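Local coordinates for tRNA-splicing ligase RtcB (Thermus thermophilus, PDB 2EPG), which probably joins RNA ends as a GTP-dependent, manganese-requiring ligase of the RtcB family, sealing 2',3'-cyclic phosphate or 3'-phosphate termini to 5'-hydroxyl ends, at residues E93-S99 with L280-K286; G86-P92 with R350-R356; G28-V32 with A61-V67. All blocks are in the same frame, centred on the assembly; numbering follows the deposited sequence.

Contact 1. Residues E93-S99 with L280-K286; sequences EEGGVVS and LAAAPIK
K286 NZ meets E93 OE1 at 2.7 Å, a salt bridge at the exposed end of this pairing. The ammonium group comes to the syn side of the carboxylate oxygen, 32° out of its plane. The lysine chain is fully extended beyond CG, whereas the glutamate bends at chi2 (-49°), which brings its carboxylate back to the lysine. Inward from this surface bridge the backbones take over. I285 N donates to G96 O at 3.0 Å in a nearly straight bond, and the same oxygen also receives the CA-H of P284. V98 and A283 then form a hydrogen-bonded antiparallel pair, V98 N reaching A283 O at 2.8 Å and A283 N returning to V98 O at 3.1 Å. I285 lies along the opposite backbone: its CD1 rests 3.5 Å from V97 O, while its CG1 packs against V98 CB at 4.0 Å. Everything beyond CB would go with an alanine here, which is likely to open a gap between the G96-V97 backbone, L353 and L294 of helix 288-321. At the other end the methyl of A282 fits between V97 CB and S99 CB, 3.7 Å from the latter. The whole is a minimal antiparallel ribbon, 97-98 with 283-284, built from distant parts of the chain and backed on the V98 side by helices 250-265 and 288-321.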
ATOM      1  N   GLU A  93       3.982 -19.272  16.258  1.00 35.88           N
ATOM      2  CA  GLU A  93       3.973 -20.519  17.010  1.00 36.92           C
ATOM      3  C   GLU A  93       4.847 -21.595  16.404  1.00 37.71           C
ATOM      4  O   GLU A  93       5.106 -22.622  17.035  1.00 38.18           O
ATOM      5  CB  GLU A  93       2.546 -21.059  17.124  1.00 39.85           C
ATOM      6  CG  GLU A  93       1.669 -20.194  17.987  1.00 43.07           C
ATOM      7  CD  GLU A  93       2.350 -19.869  19.292  1.00 45.18           C
ATOM      8  OE1 GLU A  93       2.926 -18.766  19.413  1.00 46.89           O
ATOM      9  OE2 GLU A  93       2.326 -20.737  20.192  1.00 49.10           O
ATOM     10  N   GLU A  94       5.292 -21.362  15.176  1.00 36.18           N
ATOM     11  CA  GLU A  94       6.126 -22.317  14.459  1.00 35.55           C
ATOM     12  C   GLU A  94       7.550 -21.758  14.349  1.00 33.23           C
ATOM     13  O   GLU A  94       8.326 -22.177  13.503  1.00 33.04           O
ATOM     14  CB  GLU A  94       5.528 -22.525  13.065  1.00 39.03           C
ATOM     15  CG  GLU A  94       5.277 -23.958  12.644  1.00 45.27           C
ATOM     16  CD  GLU A  94       4.539 -24.765  13.688  1.00 46.44           C
ATOM     17  OE1 GLU A  94       3.419 -24.383  14.081  1.00 47.39           O
ATOM     18  OE2 GLU A  94       5.095 -25.793  14.117  1.00 49.68           O
ATOM     19  N   GLY A  95       7.874 -20.786  15.193  1.00 31.60           N
ATOM     20  CA  GLY A  95       9.195 -20.188  15.143  1.00 30.00           C
ATOM     21  C   GLY A  95       9.371 -19.242  13.966  1.00 28.59           C
ATOM     22  O   GLY A  95      10.481 -19.062  13.459  1.00 28.59           O
ATOM     23  N   GLY A  96       8.271 -18.631  13.535  1.00 27.24           N
ATOM     24  CA  GLY A  96       8.316 -17.716  12.413  1.00 27.40           C
ATOM     25  C   GLY A  96       9.170 -16.479  12.637  1.00 27.07           C
ATOM     26  O   GLY A  96       9.416 -16.066  13.771  1.00 27.29           O
ATOM     27  N   VAL A  97       9.616 -15.874  11.543  1.00 25.63           N
ATOM     28  CA  VAL A  97      10.456 -14.694  11.623  1.00 25.36           C
ATOM     29  C   VAL A  97       9.799 -13.467  11.015  1.00 26.48           C
ATOM     30  O   VAL A  97       8.773 -13.568  10.339  1.00 26.88           O
ATOM     31  CB  VAL A  97      11.797 -14.928  10.886  1.00 27.90           C
ATOM     32  CG1 VAL A  97      12.617 -15.991  11.604  1.00 25.86           C
ATOM     33  CG2 VAL A  97      11.540 -15.339   9.424  1.00 26.71           C
ATOM     34  N   VAL A  98      10.379 -12.303  11.282  1.00 25.76           N
ATOM     35  CA  VAL A  98       9.898 -11.049  10.709  1.00 25.03           C
ATOM     36  C   VAL A  98      11.113 -10.439  10.019  1.00 25.77           C
ATOM     37  O   VAL A  98      12.209 -10.401  10.598  1.00 26.05           O
ATOM     38  CB  VAL A  98       9.341 -10.049  11.779  1.00 24.51           C
ATOM     39  CG1 VAL A  98      10.367  -9.794  12.884  1.00 25.20           C
ATOM     40  CG2 VAL A  98       8.993  -8.703  11.085  1.00 23.53           C
ATOM     41  N   SER A  99      10.932  -9.987   8.782  1.00 25.89           N
ATOM     42  CA  SER A  99      12.038  -9.407   8.027  1.00 28.25           C
ATOM     43  C   SER A  99      11.774  -8.023   7.456  1.00 29.19           C
ATOM     44  O   SER A  99      10.862  -7.846   6.652  1.00 28.76           O
ATOM     45  CB  SER A  99      12.426 -10.321   6.880  1.00 27.74           C
ATOM     46  OG  SER A  99      13.363  -9.659   6.062  1.00 30.83           O
ATOM     47  N   LEU A 280      17.911 -10.779   3.189  1.00 43.48           N
ATOM     48  CA  LEU A 280      16.751 -11.475   3.743  1.00 42.89           C
ATOM     49  C   LEU A 280      16.798 -11.398   5.277  1.00 42.27           C
ATOM     50  O   LEU A 280      16.027 -12.073   5.974  1.00 42.14           O
ATOM     51  CB  LEU A 280      16.793 -12.934   3.304  1.00 43.72           C
ATOM     52  CG  LEU A 280      15.561 -13.567   2.669  1.00 47.53           C
ATOM     53  CD1 LEU A 280      15.025 -12.713   1.532  1.00 45.32           C
ATOM     54  CD2 LEU A 280      15.953 -14.950   2.174  1.00 48.79           C
ATOM     55  N   ALA A 281      17.716 -10.580   5.788  1.00 38.92           N
ATOM     56  CA  ALA A 281      17.911 -10.397   7.222  1.00 37.52           C
ATOM     57  C   ALA A 281      16.601 -10.440   8.004  1.00 35.80           C
ATOM     58  O   ALA A 281      15.732  -9.602   7.795  1.00 36.37           O
ATOM     59  CB  ALA A 281      18.622  -9.080   7.469  1.00 38.66           C
ATOM     60  N   ALA A 282      16.473 -11.412   8.910  1.00 32.60           N
ATOM     61  CA  ALA A 282      15.249 -11.576   9.701  1.00 31.01           C
ATOM     62  C   ALA A 282      15.545 -11.985  11.142  1.00 30.80           C
ATOM     63  O   ALA A 282      16.647 -12.408  11.451  1.00 30.39           O
ATOM     64  CB  ALA A 282      14.350 -12.631   9.051  1.00 29.09           C
ATOM     65  N   ALA A 283      14.540 -11.878  12.008  1.00 29.26           N
ATOM     66  CA  ALA A 283      14.680 -12.249  13.406  1.00 27.44           C
ATOM     67  C   ALA A 283      13.385 -12.920  13.840  1.00 28.26           C
ATOM     68  O   ALA A 283      12.322 -12.679  13.263  1.00 28.64           O
ATOM     69  CB  ALA A 283      14.938 -10.994  14.278  1.00 29.21           C
ATOM     70  N   PRO A 284      13.459 -13.789  14.855  1.00 28.68           N
ATOM     71  CA  PRO A 284      12.243 -14.453  15.309  1.00 26.88           C
ATOM     72  C   PRO A 284      11.231 -13.411  15.737  1.00 27.05           C
ATOM     73  O   PRO A 284      11.573 -12.439  16.420  1.00 28.75           O
ATOM     74  CB  PRO A 284      12.723 -15.293  16.491  1.00 25.92           C
ATOM     75  CG  PRO A 284      14.144 -15.611  16.120  1.00 25.16           C
ATOM     76  CD  PRO A 284      14.644 -14.301  15.574  1.00 26.39           C
ATOM     77  N   ILE A 285       9.992 -13.612  15.310  1.00 26.58           N
ATOM     78  CA  ILE A 285       8.899 -12.726  15.664  1.00 26.10           C
ATOM     79  C   ILE A 285       8.836 -12.610  17.192  1.00 27.49           C
ATOM     80  O   ILE A 285       8.629 -11.527  17.730  1.00 26.43           O
ATOM     81  CB  ILE A 285       7.561 -13.297  15.114  1.00 26.75           C
ATOM     82  CG1 ILE A 285       7.490 -13.093  13.598  1.00 23.45           C
ATOM     83  CG2 ILE A 285       6.373 -12.640  15.800  1.00 23.89           C
ATOM     84  CD1 ILE A 285       6.525 -14.015  12.920  1.00 23.61           C
ATOM     85  N   LYS A 286       9.063 -13.719  17.895  1.00 28.68           N
ATOM     86  CA  LYS A 286       9.003 -13.697  19.362  1.00 30.17           C
ATOM     87  C   LYS A 286      10.263 -13.261  20.120  1.00 31.34           C
ATOM     88  O   LYS A 286      10.285 -13.305  21.347  1.00 33.63           O
ATOM     89  CB  LYS A 286       8.576 -15.060  19.893  1.00 32.38           C
ATOM     90  CG  LYS A 286       7.112 -15.399  19.672  1.00 33.61           C
ATOM     91  CD  LYS A 286       6.853 -16.790  20.238  1.00 36.51           C
ATOM     92  CE  LYS A 286       5.409 -17.200  20.139  1.00 37.62           C
ATOM     93  NZ  LYS A 286       5.258 -18.575  20.698  1.00 43.57           N
TER

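Contact 2. Residues G86-P92 with R350-R356; sequences GVAAFDP and RRVLVHR
V87 and V354 meet obliquely on one side of an antiparallel pairing, strand 86-90 with strand 350-357, CG1 to CG1 at 3.9 Å. Beside them the small side chain of A89 leaves room for V352 CG2 and V354 CG2, each 4.2 Å from A89 CB. V354 CG1 touches V87 across the strands and also covers the R356 guanidinium on its own strand, 3.7 Å above the plane; that head is held by S407, F405 O and a salt bridge to E345. R356 runs alongside V87, its CG near V87 CG2. On the other side, where A88-H355 and F90-L353 are the hydrogen-bonded pairs, F90 and H355 cross at about a right angle, with F90 CD1 3.4 Å from H355 ND1 and the ring planes 79° apart; A88 lies beside them. With CG beside the backbone N (chi1 -69°), H355 turns its ND1 edge toward A88 O, which lies in the ring plane and takes two donors: H355 N at 2.8 Å, from above the carbonyl plane, and ND1 weakly at 3.4 Å. Toward the surface, D91 makes a long ion pair with R350, and a water donates to both D91 OD1 and R351 O; the same OD1 accepts E93 N. H355 NE2 accepts the backbone N of S99, which leaves the proton of a neutral ring to ND1, and the weak bond to A88 O agrees with that reading.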
ATOM      1  N   GLY A  86       5.751  -9.302  -3.398  1.00 29.67           N
ATOM      2  CA  GLY A  86       5.667 -10.507  -2.594  1.00 29.85           C
ATOM      3  C   GLY A  86       4.762 -10.478  -1.370  1.00 27.75           C
ATOM      4  O   GLY A  86       4.533  -9.436  -0.770  1.00 27.83           O
ATOM      5  N   VAL A  87       4.243 -11.650  -1.018  1.00 27.58           N
ATOM      6  CA  VAL A  87       3.383 -11.840   0.140  1.00 24.68           C
ATOM      7  C   VAL A  87       3.939 -13.086   0.819  1.00 25.89           C
ATOM      8  O   VAL A  87       4.110 -14.134   0.173  1.00 25.19           O
ATOM      9  CB  VAL A  87       1.910 -12.082  -0.278  1.00 27.51           C
ATOM     10  CG1 VAL A  87       1.063 -12.472   0.936  1.00 23.45           C
ATOM     11  CG2 VAL A  87       1.341 -10.834  -0.936  1.00 26.32           C
ATOM     12  N   ALA A  88       4.229 -12.982   2.113  1.00 25.04           N
ATOM     13  CA  ALA A  88       4.779 -14.124   2.851  1.00 25.07           C
ATOM     14  C   ALA A  88       4.262 -14.125   4.275  1.00 24.04           C
ATOM     15  O   ALA A  88       4.517 -13.192   5.032  1.00 24.05           O
ATOM     16  CB  ALA A  88       6.324 -14.063   2.849  1.00 24.57           C
ATOM     17  N   ALA A  89       3.539 -15.176   4.636  1.00 23.64           N
ATOM     18  CA  ALA A  89       2.978 -15.298   5.969  1.00 23.81           C
ATOM     19  C   ALA A  89       3.903 -16.167   6.830  1.00 25.64           C
ATOM     20  O   ALA A  89       4.457 -17.167   6.348  1.00 25.41           O
ATOM     21  CB  ALA A  89       1.576 -15.912   5.882  1.00 23.71           C
ATOM     22  N   PHE A  90       4.085 -15.758   8.088  1.00 25.68           N
ATOM     23  CA  PHE A  90       4.936 -16.472   9.035  1.00 25.31           C
ATOM     24  C   PHE A  90       4.183 -16.762  10.333  1.00 26.35           C
ATOM     25  O   PHE A  90       3.526 -15.876  10.879  1.00 27.51           O
ATOM     26  CB  PHE A  90       6.195 -15.651   9.316  1.00 25.84           C
ATOM     27  CG  PHE A  90       7.175 -15.639   8.162  1.00 24.90           C
ATOM     28  CD1 PHE A  90       7.067 -14.697   7.140  1.00 24.87           C
ATOM     29  CD2 PHE A  90       8.184 -16.591   8.087  1.00 24.00           C
ATOM     30  CE1 PHE A  90       7.951 -14.703   6.062  1.00 24.08           C
ATOM     31  CE2 PHE A  90       9.075 -16.607   7.008  1.00 25.54           C
ATOM     32  CZ  PHE A  90       8.961 -15.664   5.997  1.00 23.21           C
ATOM     33  N   ASP A  91       4.269 -18.002  10.816  1.00 25.89           N
ATOM     34  CA  ASP A  91       3.564 -18.394  12.032  1.00 27.79           C
ATOM     35  C   ASP A  91       4.451 -18.296  13.276  1.00 29.27           C
ATOM     36  O   ASP A  91       5.408 -19.059  13.430  1.00 28.66           O
ATOM     37  CB  ASP A  91       3.045 -19.830  11.901  1.00 30.94           C
ATOM     38  CG  ASP A  91       2.100 -20.215  13.027  1.00 32.57           C
ATOM     39  OD1 ASP A  91       2.184 -19.638  14.121  1.00 32.62           O
ATOM     40  OD2 ASP A  91       1.274 -21.119  12.821  1.00 39.75           O
ATOM     41  N   PRO A  92       4.119 -17.379  14.195  1.00 30.34           N
ATOM     42  CA  PRO A  92       4.896 -17.184  15.429  1.00 33.61           C
ATOM     43  C   PRO A  92       5.042 -18.469  16.237  1.00 35.27           C
ATOM     44  O   PRO A  92       6.091 -18.724  16.824  1.00 37.82           O
ATOM     45  CB  PRO A  92       4.089 -16.131  16.201  1.00 32.37           C
ATOM     46  CG  PRO A  92       3.271 -15.460  15.147  1.00 31.76           C
ATOM     47  CD  PRO A  92       2.876 -16.595  14.240  1.00 29.79           C
ATOM     48  N   ARG A 350      -5.507 -19.529  12.215  1.00 32.36           N
ATOM     49  CA  ARG A 350      -4.417 -19.145  13.121  1.00 32.02           C
ATOM     50  C   ARG A 350      -3.985 -17.690  12.948  1.00 31.00           C
ATOM     51  O   ARG A 350      -4.299 -17.044  11.945  1.00 27.16           O
ATOM     52  CB  ARG A 350      -3.192 -20.036  12.902  1.00 35.57           C
ATOM     53  CG  ARG A 350      -3.368 -21.481  13.349  1.00 43.41           C
ATOM     54  CD  ARG A 350      -2.135 -22.338  13.050  1.00 47.72           C
ATOM     55  NE  ARG A 350      -1.942 -22.577  11.619  1.00 53.41           N
ATOM     56  CZ  ARG A 350      -2.771 -23.287  10.850  1.00 55.91           C
ATOM     57  NH1 ARG A 350      -2.509 -23.448   9.561  1.00 57.06           N
ATOM     58  NH2 ARG A 350      -3.863 -23.841  11.363  1.00 58.66           N
ATOM     59  N   ARG A 351      -3.259 -17.177  13.936  1.00 28.81           N
ATOM     60  CA  ARG A 351      -2.765 -15.814  13.864  1.00 29.21           C
ATOM     61  C   ARG A 351      -1.398 -15.905  13.200  1.00 28.06           C
ATOM     62  O   ARG A 351      -0.512 -16.611  13.682  1.00 27.84           O
ATOM     63  CB  ARG A 351      -2.635 -15.232  15.267  1.00 31.97           C
ATOM     64  CG  ARG A 351      -1.912 -13.889  15.350  1.00 34.78           C
ATOM     65  CD  ARG A 351      -1.970 -13.384  16.795  1.00 37.10           C
ATOM     66  NE  ARG A 351      -0.768 -12.668  17.206  1.00 40.59           N
ATOM     67  CZ  ARG A 351      -0.671 -11.349  17.268  1.00 43.76           C
ATOM     68  NH1 ARG A 351       0.470 -10.792  17.654  1.00 45.71           N
ATOM     69  NH2 ARG A 351      -1.717 -10.589  16.949  1.00 47.19           N
ATOM     70  N   VAL A 352      -1.228 -15.223  12.075  1.00 25.86           N
ATOM     71  CA  VAL A 352       0.054 -15.255  11.392  1.00 23.65           C
ATOM     72  C   VAL A 352       0.458 -13.843  11.044  1.00 23.74           C
ATOM     73  O   VAL A 352      -0.374 -12.947  11.035  1.00 25.98           O
ATOM     74  CB  VAL A 352      -0.003 -16.117  10.102  1.00 23.34           C
ATOM     75  CG1 VAL A 352      -0.305 -17.562  10.455  1.00 23.67           C
ATOM     76  CG2 VAL A 352      -1.050 -15.571   9.151  1.00 24.03           C
ATOM     77  N   LEU A 353       1.745 -13.639  10.798  1.00 23.78           N
ATOM     78  CA  LEU A 353       2.250 -12.331  10.426  1.00 23.29           C
ATOM     79  C   LEU A 353       2.429 -12.331   8.907  1.00 22.19           C
ATOM     80  O   LEU A 353       3.236 -13.098   8.376  1.00 20.72           O
ATOM     81  CB  LEU A 353       3.597 -12.062  11.101  1.00 24.35           C
ATOM     82  CG  LEU A 353       4.258 -10.745  10.684  1.00 24.89           C
ATOM     83  CD1 LEU A 353       3.449  -9.585  11.235  1.00 23.30           C
ATOM     84  CD2 LEU A 353       5.704 -10.706  11.195  1.00 25.17           C
ATOM     85  N   VAL A 354       1.703 -11.459   8.216  1.00 20.87           N
ATOM     86  CA  VAL A 354       1.780 -11.397   6.760  1.00 22.07           C
ATOM     87  C   VAL A 354       2.610 -10.228   6.244  1.00 24.14           C
ATOM     88  O   VAL A 354       2.243  -9.066   6.454  1.00 22.07           O
ATOM     89  CB  VAL A 354       0.367 -11.293   6.137  1.00 23.24           C
ATOM     90  CG1 VAL A 354       0.455 -11.366   4.598  1.00 22.80           C
ATOM     91  CG2 VAL A 354      -0.517 -12.404   6.687  1.00 22.19           C
ATOM     92  N   HIS A 355       3.721 -10.552   5.569  1.00 24.20           N
ATOM     93  CA  HIS A 355       4.611  -9.554   4.991  1.00 24.09           C
ATOM     94  C   HIS A 355       4.087  -9.278   3.582  1.00 25.51           C
ATOM     95  O   HIS A 355       3.848 -10.209   2.790  1.00 24.72           O
ATOM     96  CB  HIS A 355       6.056 -10.072   4.841  1.00 26.51           C
ATOM     97  CG  HIS A 355       6.791 -10.281   6.130  1.00 27.90           C
ATOM     98  ND1 HIS A 355       6.544 -11.347   6.970  1.00 27.46           N
ATOM     99  CD2 HIS A 355       7.810  -9.583   6.692  1.00 26.73           C
ATOM    100  CE1 HIS A 355       7.386 -11.300   7.992  1.00 30.50           C
ATOM    101  NE2 HIS A 355       8.164 -10.241   7.846  1.00 27.17           N
ATOM    102  N   ARG A 356       3.923  -8.001   3.273  1.00 23.03           N
ATOM    103  CA  ARG A 356       3.451  -7.598   1.962  1.00 24.29           C
ATOM    104  C   ARG A 356       4.306  -6.437   1.526  1.00 23.49           C
ATOM    105  O   ARG A 356       4.270  -5.380   2.143  1.00 24.25           O
ATOM    106  CB  ARG A 356       1.974  -7.152   2.005  1.00 20.84           C
ATOM    107  CG  ARG A 356       0.949  -8.254   2.354  1.00 22.70           C
ATOM    108  CD  ARG A 356      -0.493  -7.816   2.005  1.00 22.01           C
ATOM    109  NE  ARG A 356      -1.495  -8.832   2.321  1.00 24.33           N
ATOM    110  CZ  ARG A 356      -2.090  -8.967   3.507  1.00 23.34           C
ATOM    111  NH1 ARG A 356      -2.982  -9.930   3.693  1.00 21.48           N
ATOM    112  NH2 ARG A 356      -1.800  -8.145   4.512  1.00 24.81           N
TER
HETATM  113  O   HOH W   1       0.044 -18.730  15.275  1.00 45.30           O

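Contact 3. Residues G28-V32 with A61-V67; sequences GKMRV and ATLPGIV
R31 and A61 join the two loops through a backbone bond, R31 N to A61 O, at 2.8 Å and almost straight (171° at the hydrogen). A second polar link comes from the same arginine: R31 NE donates to T62 O at 2.8 Å. The acceptor lies in the guanidinium plane, but the donor stands 52° out of the carbonyl plane of T62, well off its lone pairs. An extended chain from CG to NE carries the head along the 62-64 backbone to this position. A water extends the grip, accepting from G65 N at 2.8 Å and more weakly from R31 NH2.

Packing on the guanidinium forms the next group. P64 backs part of one face of the R31 head obliquely, its CA 3.7 Å above the plane and toward the rim, and P64 CG approaches NH1. P64 and G65 are the corner of a type II turn from L63 to I66; the positive phi of G65 suits its place there.

Apolar contacts gather round A61, away from the arginine head. V32 CG2 meets I66 CG2 at 3.7 Å and leans on A61 CB as well. Selenomethionine M30 bends at chi3 (75°) and brings CE to within 3.8 Å of A61 CB. Separately, T62 CG2 touches K29 CB at 3.6 Å; T62 OG1 is hydrogen-bonded to N59 O.

The 28-32 loop, on its way from strand 21-24 to strand 34-37, thus rests on the segment leaving helix 52-60: M30 and I66 reach that helix, and L63 and I66 pack on F90 of strand 86-90.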
ATOM      1  N   GLY A  28      15.280 -28.023  -2.799  1.00 42.21           N
ATOM      2  CA  GLY A  28      16.453 -27.492  -2.130  1.00 39.84           C
ATOM      3  C   GLY A  28      16.178 -27.021  -0.715  1.00 38.59           C
ATOM      4  O   GLY A  28      15.642 -27.773   0.099  1.00 36.35           O
ATOM      5  N   LYS A  29      16.524 -25.772  -0.426  1.00 38.19           N
ATOM      6  CA  LYS A  29      16.347 -25.227   0.914  1.00 39.35           C
ATOM      7  C   LYS A  29      14.918 -24.742   1.208  1.00 38.71           C
ATOM      8  O   LYS A  29      14.598 -24.381   2.343  1.00 35.63           O
ATOM      9  CB  LYS A  29      17.316 -24.065   1.133  1.00 41.70           C
ATOM     10  CG  LYS A  29      18.687 -24.244   0.497  1.00 47.93           C
ATOM     11  CD  LYS A  29      19.810 -24.394   1.521  1.00 49.30           C
ATOM     12  CE  LYS A  29      19.786 -25.771   2.171  1.00 52.63           C
ATOM     13  NZ  LYS A  29      21.051 -26.044   2.929  1.00 51.13           N
HETATM   14  N   MSE A  30      14.067 -24.735   0.188  1.00 37.35           N
HETATM   15  CA  MSE A  30      12.699 -24.282   0.353  1.00 36.40           C
HETATM   16  C   MSE A  30      11.959 -25.134   1.364  1.00 35.45           C
HETATM   17  O   MSE A  30      12.011 -26.366   1.315  1.00 37.34           O
HETATM   18  CB  MSE A  30      11.978 -24.303  -0.988  1.00 36.56           C
HETATM   19  CG  MSE A  30      12.499 -23.275  -1.951  1.00 38.22           C
HETATM   20 SE   MSE A  30      11.759 -23.510  -3.703  1.00 44.59          SE
HETATM   21  CE  MSE A  30       9.972 -22.802  -3.366  1.00 40.84           C
ATOM     22  N   ARG A  31      11.281 -24.470   2.291  1.00 33.00           N
ATOM     23  CA  ARG A  31      10.523 -25.166   3.323  1.00 33.26           C
ATOM     24  C   ARG A  31       9.099 -25.440   2.855  1.00 32.02           C
ATOM     25  O   ARG A  31       8.440 -26.351   3.350  1.00 32.54           O
ATOM     26  CB  ARG A  31      10.499 -24.335   4.605  1.00 32.40           C
ATOM     27  CG  ARG A  31      11.882 -24.160   5.233  1.00 34.23           C
ATOM     28  CD  ARG A  31      11.848 -23.188   6.395  1.00 35.12           C
ATOM     29  NE  ARG A  31      13.170 -22.962   6.981  1.00 36.48           N
ATOM     30  CZ  ARG A  31      13.607 -23.550   8.093  1.00 37.49           C
ATOM     31  NH1 ARG A  31      14.819 -23.283   8.553  1.00 34.63           N
ATOM     32  NH2 ARG A  31      12.830 -24.402   8.751  1.00 35.09           N
ATOM     33  N   VAL A  32       8.640 -24.645   1.892  1.00 29.73           N
ATOM     34  CA  VAL A  32       7.297 -24.771   1.350  1.00 28.67           C
ATOM     35  C   VAL A  32       7.339 -24.437  -0.131  1.00 27.87           C
ATOM     36  O   VAL A  32       8.363 -23.985  -0.646  1.00 27.67           O
ATOM     37  CB  VAL A  32       6.310 -23.763   2.022  1.00 28.47           C
ATOM     38  CG1 VAL A  32       6.190 -24.031   3.518  1.00 27.64           C
ATOM     39  CG2 VAL A  32       6.820 -22.331   1.808  1.00 27.21           C
ATOM     40  N   ALA A  61      11.021 -18.540   0.634  1.00 24.29           N
ATOM     41  CA  ALA A  61      10.519 -19.846   1.057  1.00 25.95           C
ATOM     42  C   ALA A  61      11.484 -20.659   1.921  1.00 28.28           C
ATOM     43  O   ALA A  61      11.106 -21.711   2.440  1.00 27.87           O
ATOM     44  CB  ALA A  61      10.110 -20.665  -0.178  1.00 25.97           C
ATOM     45  N   THR A  62      12.731 -20.198   2.058  1.00 29.02           N
ATOM     46  CA  THR A  62      13.712 -20.903   2.893  1.00 30.14           C
ATOM     47  C   THR A  62      13.646 -20.428   4.356  1.00 30.75           C
ATOM     48  O   THR A  62      14.233 -21.049   5.234  1.00 31.19           O
ATOM     49  CB  THR A  62      15.166 -20.661   2.426  1.00 31.27           C
ATOM     50  OG1 THR A  62      15.493 -19.273   2.613  1.00 33.46           O
ATOM     51  CG2 THR A  62      15.344 -21.026   0.953  1.00 29.94           C
ATOM     52  N   LEU A  63      12.930 -19.337   4.615  1.00 30.52           N
ATOM     53  CA  LEU A  63      12.832 -18.782   5.973  1.00 30.31           C
ATOM     54  C   LEU A  63      11.987 -19.591   6.964  1.00 30.41           C
ATOM     55  O   LEU A  63      10.954 -20.152   6.606  1.00 30.00           O
ATOM     56  CB  LEU A  63      12.344 -17.335   5.893  1.00 29.01           C
ATOM     57  CG  LEU A  63      13.361 -16.466   5.138  1.00 29.85           C
ATOM     58  CD1 LEU A  63      12.830 -15.057   4.930  1.00 28.54           C
ATOM     59  CD2 LEU A  63      14.656 -16.422   5.933  1.00 30.14           C
ATOM     60  N   PRO A  64      12.427 -19.658   8.234  1.00 31.50           N
ATOM     61  CA  PRO A  64      11.764 -20.396   9.321  1.00 30.12           C
ATOM     62  C   PRO A  64      10.322 -19.995   9.604  1.00 28.86           C
ATOM     63  O   PRO A  64       9.996 -18.811   9.639  1.00 28.77           O
ATOM     64  CB  PRO A  64      12.664 -20.124  10.534  1.00 30.70           C
ATOM     65  CG  PRO A  64      13.971 -19.731   9.940  1.00 30.15           C
ATOM     66  CD  PRO A  64      13.565 -18.889   8.767  1.00 31.15           C
ATOM     67  N   GLY A  65       9.470 -20.995   9.823  1.00 28.66           N
ATOM     68  CA  GLY A  65       8.071 -20.734  10.124  1.00 27.26           C
ATOM     69  C   GLY A  65       7.251 -20.150   8.987  1.00 27.15           C
ATOM     70  O   GLY A  65       6.148 -19.641   9.212  1.00 27.70           O
ATOM     71  N   ILE A  66       7.762 -20.194   7.762  1.00 25.44           N
ATOM     72  CA  ILE A  66       6.971 -19.650   6.674  1.00 26.62           C
ATOM     73  C   ILE A  66       5.760 -20.554   6.462  1.00 27.45           C
ATOM     74  O   ILE A  66       5.854 -21.761   6.629  1.00 27.89           O
ATOM     75  CB  ILE A  66       7.766 -19.547   5.364  1.00 26.91           C
ATOM     76  CG1 ILE A  66       6.867 -18.944   4.281  1.00 24.81           C
ATOM     77  CG2 ILE A  66       8.304 -20.919   4.947  1.00 26.83           C
ATOM     78  CD1 ILE A  66       7.617 -18.229   3.227  1.00 28.08           C
ATOM     79  N   VAL A  67       4.628 -19.950   6.123  1.00 26.82           N
ATOM     80  CA  VAL A  67       3.392 -20.689   5.879  1.00 26.70           C
ATOM     81  C   VAL A  67       3.252 -20.874   4.367  1.00 26.33           C
ATOM     82  O   VAL A  67       3.430 -19.926   3.593  1.00 26.10           O
ATOM     83  CB  VAL A  67       2.166 -19.916   6.445  1.00 25.66           C
ATOM     84  CG1 VAL A  67       0.854 -20.685   6.176  1.00 24.46           C
ATOM     85  CG2 VAL A  67       2.352 -19.685   7.957  1.00 24.93           C
TER
HETATM   86  O   HOH W   2       9.753 -23.771   9.280  1.00 27.26           O

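Overall arrangement
The three contacts make a graded series. Contact 2 lies nearest the centre of the chain and is mostly buried, held by regular strand pairing; contact 1 is also largely buried but has a charged, exposed end; contact 3 is the most open, two loops fastened by one arginine and apolar side chains. Contacts 1 and 2 share a continuous piece of chain, 86-99, and are tied by a probable hydrogen bond from G96 N to D91 O. Contact 3 adjoins the other two: V67 and G65 bond to A89 and D91 through backbone atoms, and L63 and P64 pack on V97. F90, V97 and L63 meet where the three contacts join.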